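Local coordinates for protein carboxypeptidase 1 (Deinococcus radiodurans str. R1, PDB 5GIV) that probably acts as a broad-specificity metallocarboxypeptidase of the M32 family, releasing amino acids one at a time from the C-terminal end of peptides, at residues Thr332-Glu335 / Met336-Ala339; Asp322-Pro325 / Glu326-Ala329; Trp17-Leu20 / Ala21-Gly25. One frame throughout, in Å; residues are numbered along the deposited sequence.

Contact 1: residues Thr332-Glu335 / Met336-Ala339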
loop_
_atom_site.group_PDB
_atom_site.type_symbol
_atom_site.label_atom_id
_atom_site.label_comp_id
_atom_site.label_asym_id
_atom_site.label_seq_id
_atom_site.Cartn_x
_atom_site.Cartn_y
_atom_site.Cartn_z
ATOM N N THR A 332 35.132 -2.199 22.192
ATOM C CA THR A 332 35.966 -1.655 21.135
ATOM C C THR A 332 35.312 -1.870 19.775
ATOM O O THR A 332 34.346 -2.623 19.621
ATOM C CB THR A 332 37.348 -2.301 21.142
ATOM O OG1 THR A 332 37.235 -3.661 20.705
ATOM C CG2 THR A 332 37.973 -2.260 22.543
ATOM N N GLU A 333 35.832 -1.159 18.782
ATOM C CA GLU A 333 35.410 -1.415 17.418
ATOM C C GLU A 333 35.696 -2.861 17.022
ATOM O O GLU A 333 34.874 -3.507 16.367
ATOM C CB GLU A 333 36.101 -0.431 16.480
ATOM C CG GLU A 333 36.046 -0.829 15.039
ATOM C CD GLU A 333 36.911 0.047 14.173
ATOM O OE1 GLU A 333 36.913 1.283 14.380
ATOM O OE2 GLU A 333 37.608 -0.512 13.305
ATOM N N GLU A 334 36.854 -3.392 17.420
ATOM C CA GLU A 334 37.187 -4.775 17.086
ATOM C C GLU A 334 36.214 -5.757 17.732
ATOM O O GLU A 334 35.937 -6.821 17.168
ATOM C CB GLU A 334 38.636 -5.077 17.494
ATOM C CG GLU A 334 39.103 -6.533 17.322
ATOM C CD GLU A 334 39.232 -6.990 15.858
ATOM O OE1 GLU A 334 39.478 -8.201 15.631
ATOM O OE2 GLU A 334 39.101 -6.149 14.930
ATOM N N GLU A 335 35.706 -5.438 18.922
ATOM C CA GLU A 335 34.784 -6.356 19.575
ATOM C C GLU A 335 33.437 -6.394 18.857
ATOM O O GLU A 335 32.826 -7.458 18.729
ATOM C CB GLU A 335 34.624 -5.974 21.044
ATOM C CG GLU A 335 35.846 -6.330 21.864
ATOM C CD GLU A 335 35.739 -5.899 23.303
ATOM O OE1 GLU A 335 35.400 -4.727 23.554
ATOM O OE2 GLU A 335 36.029 -6.730 24.180
ATOM N N MET A 336 32.977 -5.252 18.351
ATOM C CA MET A 336 31.742 -5.242 17.586
ATOM C C MET A 336 31.894 -6.040 16.297
ATOM O O MET A 336 30.967 -6.753 15.892
ATOM C CB MET A 336 31.314 -3.805 17.295
ATOM C CG MET A 336 30.043 -3.701 16.477
ATOM S SD MET A 336 28.621 -4.385 17.348
ATOM C CE MET A 336 28.584 -3.336 18.777
ATOM N N TYR A 337 33.064 -5.951 15.649
ATOM C CA TYR A 337 33.301 -6.764 14.459
ATOM C C TYR A 337 33.281 -8.253 14.786
ATOM O O TYR A 337 32.739 -9.055 14.015
ATOM C CB TYR A 337 34.628 -6.385 13.801
ATOM C CG TYR A 337 35.168 -7.466 12.888
ATOM C CD1 TYR A 337 34.608 -7.701 11.646
ATOM C CD2 TYR A 337 36.238 -8.261 13.285
ATOM C CE1 TYR A 337 35.096 -8.698 10.819
ATOM C CE2 TYR A 337 36.739 -9.255 12.466
ATOM C CZ TYR A 337 36.168 -9.470 11.237
ATOM O OH TYR A 337 36.670 -10.463 10.428
ATOM N N ARG A 338 33.873 -8.651 15.908
ATOM C CA ARG A 338 33.869 -10.072 16.231
ATOM C C ARG A 338 32.479 -10.546 16.636
ATOM O O ARG A 338 32.109 -11.689 16.347
ATOM C CB ARG A 338 34.876 -10.374 17.336
ATOM C CG ARG A 338 36.287 -9.935 17.009
ATOM C CD ARG A 338 37.187 -10.046 18.234
ATOM N NE ARG A 338 38.001 -11.254 18.194
ATOM C CZ ARG A 338 39.224 -11.296 17.676
ATOM N NH1 ARG A 338 39.766 -10.189 17.172
ATOM N NH2 ARG A 338 39.909 -12.436 17.667
ATOM N N ALA A 339 31.696 -9.684 17.284
ATOM C CA ALA A 339 30.408 -10.107 17.810
ATOM C C ALA A 339 29.394 -10.404 16.713
ATOM O O ALA A 339 28.463 -11.185 16.944
ATOM C CB ALA A 339 29.858 -9.041 18.749
#
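Glu334 and Arg338, one helical turn apart, form an i to i+4 salt bridge on the short helix 333-339, whose N terminus is closed by a capping box. In the box Thr332, at the N-cap, takes the backbone N-H of Glu335 on OG1 (2.9 Å), and its own N is bonded in return to Glu335 OE1 (2.9 Å), through the lone pair facing away from the other carboxylate oxygen. With CG beside its backbone N (chi1 -73°), the Glu335 chain runs extended back to the cap, while its carbonyl O receives Ala339 N. Glu334 is built differently: CG lies anti to N, and the bend at chi2 (69°) carries the carboxylate over to Arg338. Its OE1 also pairs with Arg310 of helix 310-323, so two arginines share one oxygen. The neighbouring Tyr337 runs alongside Glu334, pointing the same way, with Tyr337 CD2 3.9 Å from Glu334 OE2. Met336, buried, gives its N to Thr332 O (3.2 Å) and packs its bent side chain on Trp320, Phe200 and Leu328. Glu334 OE1 reaches the edge of the Arg338 guanidinium, near its plane, but the planar groups are twisted 63° apart and the bond from Arg338 NH1 is weak by its angle.

Contact 2: residues Asp322-Pro325 / Glu326-Ala329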
loop_
_atom_site.group_PDB
_atom_site.type_symbol
_atom_site.label_atom_id
_atom_site.label_comp_id
_atom_site.label_asym_id
_atom_site.label_seq_id
_atom_site.Cartn_x
_atom_site.Cartn_y
_atom_site.Cartn_z
ATOM N N ASP A 322 28.031 6.386 18.586
ATOM C CA ASP A 322 27.355 7.646 18.882
ATOM C C ASP A 322 25.857 7.440 19.041
ATOM O O ASP A 322 25.211 8.113 19.852
ATOM C CB ASP A 322 27.636 8.666 17.772
ATOM C CG ASP A 322 29.091 9.118 17.743
ATOM O OD1 ASP A 322 29.810 8.937 18.746
ATOM O OD2 ASP A 322 29.525 9.638 16.699
ATOM N N THR A 323 25.279 6.534 18.244
ATOM C CA THR A 323 23.848 6.285 18.319
ATOM C C THR A 323 23.489 5.503 19.577
ATOM O O THR A 323 22.403 5.697 20.145
ATOM C CB THR A 323 23.394 5.543 17.059
ATOM O OG1 THR A 323 23.891 6.226 15.894
ATOM C CG2 THR A 323 21.863 5.481 16.978
ATOM N N PHE A 324 24.375 4.616 20.024
ATOM C CA PHE A 324 24.145 3.785 21.206
ATOM C C PHE A 324 25.344 3.901 22.142
ATOM O O PHE A 324 26.071 2.924 22.359
ATOM C CB PHE A 324 23.908 2.330 20.801
ATOM C CG PHE A 324 22.820 2.143 19.776
ATOM C CD1 PHE A 324 21.487 2.205 20.138
ATOM C CD2 PHE A 324 23.139 1.905 18.445
ATOM C CE1 PHE A 324 20.489 2.024 19.188
ATOM C CE2 PHE A 324 22.154 1.725 17.494
ATOM C CZ PHE A 324 20.823 1.780 17.865
ATOM N N PRO A 325 25.564 5.087 22.741
ATOM C CA PRO A 325 26.794 5.313 23.522
ATOM C C PRO A 325 26.906 4.483 24.789
ATOM O O PRO A 325 27.961 3.886 25.044
ATOM C CB PRO A 325 26.736 6.812 23.842
ATOM C CG PRO A 325 25.288 7.161 23.776
ATOM C CD PRO A 325 24.713 6.289 22.678
ATOM N N GLU A 326 25.867 4.462 25.621
ATOM C CA GLU A 326 25.967 3.663 26.834
ATOM C C GLU A 326 26.071 2.179 26.502
ATOM O O GLU A 326 26.788 1.436 27.183
ATOM C CB GLU A 326 24.791 3.940 27.771
ATOM C CG GLU A 326 24.862 3.135 29.064
ATOM C CD GLU A 326 23.710 3.419 30.015
ATOM O OE1 GLU A 326 23.030 2.458 30.436
ATOM O OE2 GLU A 326 23.475 4.605 30.344
ATOM N N GLN A 327 25.369 1.726 25.453
ATOM C CA GLN A 327 25.398 0.307 25.114
ATOM C C GLN A 327 26.789 -0.130 24.671
ATOM O O GLN A 327 27.212 -1.255 24.964
ATOM C CB GLN A 327 24.363 -0.020 24.030
ATOM C CG GLN A 327 22.896 0.220 24.433
ATOM C CD GLN A 327 22.369 1.609 24.081
ATOM O OE1 GLN A 327 23.112 2.587 24.047
ATOM N NE2 GLN A 327 21.078 1.692 23.818
ATOM N N LEU A 328 27.525 0.737 23.983
ATOM C CA LEU A 328 28.857 0.373 23.516
ATOM C C LEU A 328 29.964 0.829 24.456
ATOM O O LEU A 328 31.141 0.685 24.117
ATOM C CB LEU A 328 29.108 0.933 22.117
ATOM C CG LEU A 328 28.526 0.100 20.981
ATOM C CD1 LEU A 328 29.122 -1.294 21.024
ATOM C CD2 LEU A 328 27.012 0.037 21.085
ATOM N N ALA A 329 29.619 1.349 25.634
ATOM C CA ALA A 329 30.637 1.730 26.605
ATOM C C ALA A 329 31.466 0.521 27.010
ATOM O O ALA A 329 30.926 -0.526 27.374
ATOM C CB ALA A 329 29.983 2.359 27.837
#
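Gln327 brings its side chain back against Phe324, three residues earlier, in the turn that follows helix 310-323. The amide stands perpendicular to the phenyl ring and comes up at the ring's edge, where Gln327 NE2 lies 3.7 Å from CD1 of Phe324, near the ring plane. At the amide's other end, Gln327 OE1 rests 3.4 Å from Phe324 CB. The bend at chi2 (92°) brings the amide back toward the phenylalanine. NE2 is satisfied beyond the turn by the carbonyl O of Gly204, which fixes which way round the amide sits. Shortening Gln327 to an alanine is likely to leave Gly204 O without this donor and open a gap beside the ring edge of Phe324.

Leu328 completes the close-packed side. Leu328 CD2 meets Phe324 CB at 3.9 Å, and Leu328 N bonds to Phe324 O at 3.1 Å. Both residues are buried: the Phe324 ring meets Trp320 edge-to-face and also touches Phe205, while Leu328 packs on Phe200, Phe205 and Phe317.

The opposite character belongs to Pro325, Glu326 and Ala329, all exposed to solvent. Pro325 gives its carbonyl O to a second, longer and weak bond from Leu328 N, and the Glu326 side chain is extended. Here the backbone supplies the order: Ala329 N bonds to Glu326 O at 3.2 Å, and Arg203 NH1 binds the carbonyls of Gln327 and Ala329. Phe324 is the first residue to leave helical geometry, and the chain then reverses through a type I beta turn spanning Glu326 to Ala329.

Contact 3: residues Trp17-Leu20 / Ala21-Gly25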
loop_
_atom_site.group_PDB
_atom_site.type_symbol
_atom_site.label_atom_id
_atom_site.label_comp_id
_atom_site.label_asym_id
_atom_site.label_seq_id
_atom_site.Cartn_x
_atom_site.Cartn_y
_atom_site.Cartn_z
ATOM N N TRP A 17 3.871 -6.618 -23.092
ATOM C CA TRP A 17 4.892 -6.860 -22.082
ATOM C C TRP A 17 4.762 -5.882 -20.926
ATOM O O TRP A 17 4.866 -6.276 -19.758
ATOM C CB TRP A 17 6.283 -6.782 -22.710
ATOM C CG TRP A 17 6.628 -7.984 -23.548
ATOM C CD1 TRP A 17 6.092 -9.238 -23.450
ATOM C CD2 TRP A 17 7.575 -8.037 -24.620
ATOM N NE1 TRP A 17 6.652 -10.070 -24.394
ATOM C CE2 TRP A 17 7.567 -9.354 -25.123
ATOM C CE3 TRP A 17 8.427 -7.099 -25.208
ATOM C CZ2 TRP A 17 8.382 -9.754 -26.181
ATOM C CZ3 TRP A 17 9.234 -7.502 -26.268
ATOM C CH2 TRP A 17 9.209 -8.815 -26.735
ATOM N N GLN A 18 4.545 -4.600 -21.224
ATOM C CA GLN A 18 4.365 -3.627 -20.151
ATOM C C GLN A 18 3.107 -3.934 -19.345
ATOM O O GLN A 18 3.082 -3.753 -18.122
ATOM C CB GLN A 18 4.305 -2.211 -20.723
ATOM C CG GLN A 18 4.232 -1.108 -19.666
ATOM C CD GLN A 18 5.505 -0.994 -18.836
ATOM O OE1 GLN A 18 5.535 -1.351 -17.651
ATOM N NE2 GLN A 18 6.559 -0.468 -19.452
ATOM N N GLU A 19 2.060 -4.420 -20.012
ATOM C CA GLU A 19 0.839 -4.784 -19.303
ATOM C C GLU A 19 1.094 -5.958 -18.365
ATOM O O GLU A 19 0.556 -6.002 -17.251
ATOM C CB GLU A 19 -0.277 -5.095 -20.309
ATOM C CG GLU A 19 -1.668 -5.288 -19.682
ATOM C CD GLU A 19 -2.775 -5.490 -20.710
ATOM O OE1 GLU A 19 -3.743 -6.226 -20.412
ATOM O OE2 GLU A 19 -2.688 -4.918 -21.818
ATOM N N LEU A 20 1.918 -6.920 -18.798
ATOM C CA LEU A 20 2.293 -8.017 -17.911
ATOM C C LEU A 20 3.073 -7.512 -16.707
ATOM O O LEU A 20 2.830 -7.943 -15.576
ATOM C CB LEU A 20 3.103 -9.072 -18.669
ATOM C CG LEU A 20 2.316 -9.847 -19.735
ATOM C CD1 LEU A 20 3.202 -10.846 -20.467
ATOM C CD2 LEU A 20 1.111 -10.549 -19.108
ATOM N N ALA A 21 4.027 -6.609 -16.932
ATOM C CA ALA A 21 4.772 -6.032 -15.818
ATOM C C ALA A 21 3.854 -5.253 -14.881
ATOM O O ALA A 21 4.014 -5.305 -13.654
ATOM C CB ALA A 21 5.894 -5.138 -16.346
ATOM N N ASP A 22 2.881 -4.526 -15.441
ATOM C CA ASP A 22 1.994 -3.718 -14.603
ATOM C C ASP A 22 1.090 -4.595 -13.738
ATOM O O ASP A 22 0.906 -4.319 -12.544
ATOM C CB ASP A 22 1.183 -2.750 -15.469
ATOM C CG ASP A 22 2.052 -1.676 -16.113
ATOM O OD1 ASP A 22 3.203 -1.489 -15.657
ATOM O OD2 ASP A 22 1.587 -0.999 -17.057
ATOM N N PHE A 23 0.523 -5.662 -14.310
ATOM C CA PHE A 23 -0.168 -6.624 -13.462
ATOM C C PHE A 23 0.748 -7.103 -12.348
ATOM O O PHE A 23 0.341 -7.180 -11.184
ATOM C CB PHE A 23 -0.656 -7.823 -14.279
ATOM C CG PHE A 23 -2.008 -7.633 -14.903
ATOM C CD1 PHE A 23 -3.158 -7.698 -14.127
ATOM C CD2 PHE A 23 -2.137 -7.443 -16.270
ATOM C CE1 PHE A 23 -4.412 -7.532 -14.698
ATOM C CE2 PHE A 23 -3.392 -7.280 -16.854
ATOM C CZ PHE A 23 -4.531 -7.328 -16.063
ATOM N N GLY A 24 2.004 -7.402 -12.688
ATOM C CA GLY A 24 2.944 -7.873 -11.686
ATOM C C GLY A 24 3.168 -6.874 -10.570
ATOM O O GLY A 24 3.242 -7.248 -9.398
ATOM N N GLY A 25 3.309 -5.593 -10.915
ATOM C CA GLY A 25 3.457 -4.582 -9.883
ATOM C C GLY A 25 2.231 -4.484 -8.993
ATOM O O GLY A 25 2.348 -4.357 -7.772
#
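Gln18 O accepts Asp22 N at 2.8 Å, and the two side chains lie close together on the same flank of the helix. The carboxylate of Asp22 finds its partner in the second subunit, where Arg48 NE forms a salt bridge to OD2; Leu52 of that subunit packs against Asp22 as well. Glu19 and Phe23 run side by side on the neighbouring flank. Held extended, with CG anti to the backbone N (chi1 -171°), Glu19 brings OE1 in at the edge of the phenyl ring, in plane, 3.7 Å from Phe23 CE2. The same OE1 is paired with Arg60 of helix 43-62, whose Leu53 and Leu56 pack on the Phe23 ring, joined there by Leu56 of the second subunit. These pairs are i to i+4 neighbours on the long helix 8-36, whose backbone bonds run unbroken here: Trp17 O takes Ala21 N at 3.0 Å, Glu19 O takes Phe23 N in a nearly straight bond (176°), and Leu20 O takes Gly24 N at 3.1 Å. At the start of the segment, Trp17 satisfies NE1 on the hydroxyl of Tyr66.

In the fold
From the N terminus, contact 3 comes first, within helix 8-36, which it joins to helix 43-62 and to the second subunit. Some 300 residues later contact 2 closes the turn leaving helix 310-323, and contact 1 follows almost at once at the start of helix 333-339. The three lie in series; none encloses or crosses another. Contacts 1 and 2 have centres about 13 Å apart and touch, the side chain of Met336 packing on Leu328, so the turn and the two successive helices form one packed unit. Contact 3 is remote, its centre about 46 Å from that of contact 1, across the chain's centre. All three stand away from the zinc site of His266, His270 and Glu296.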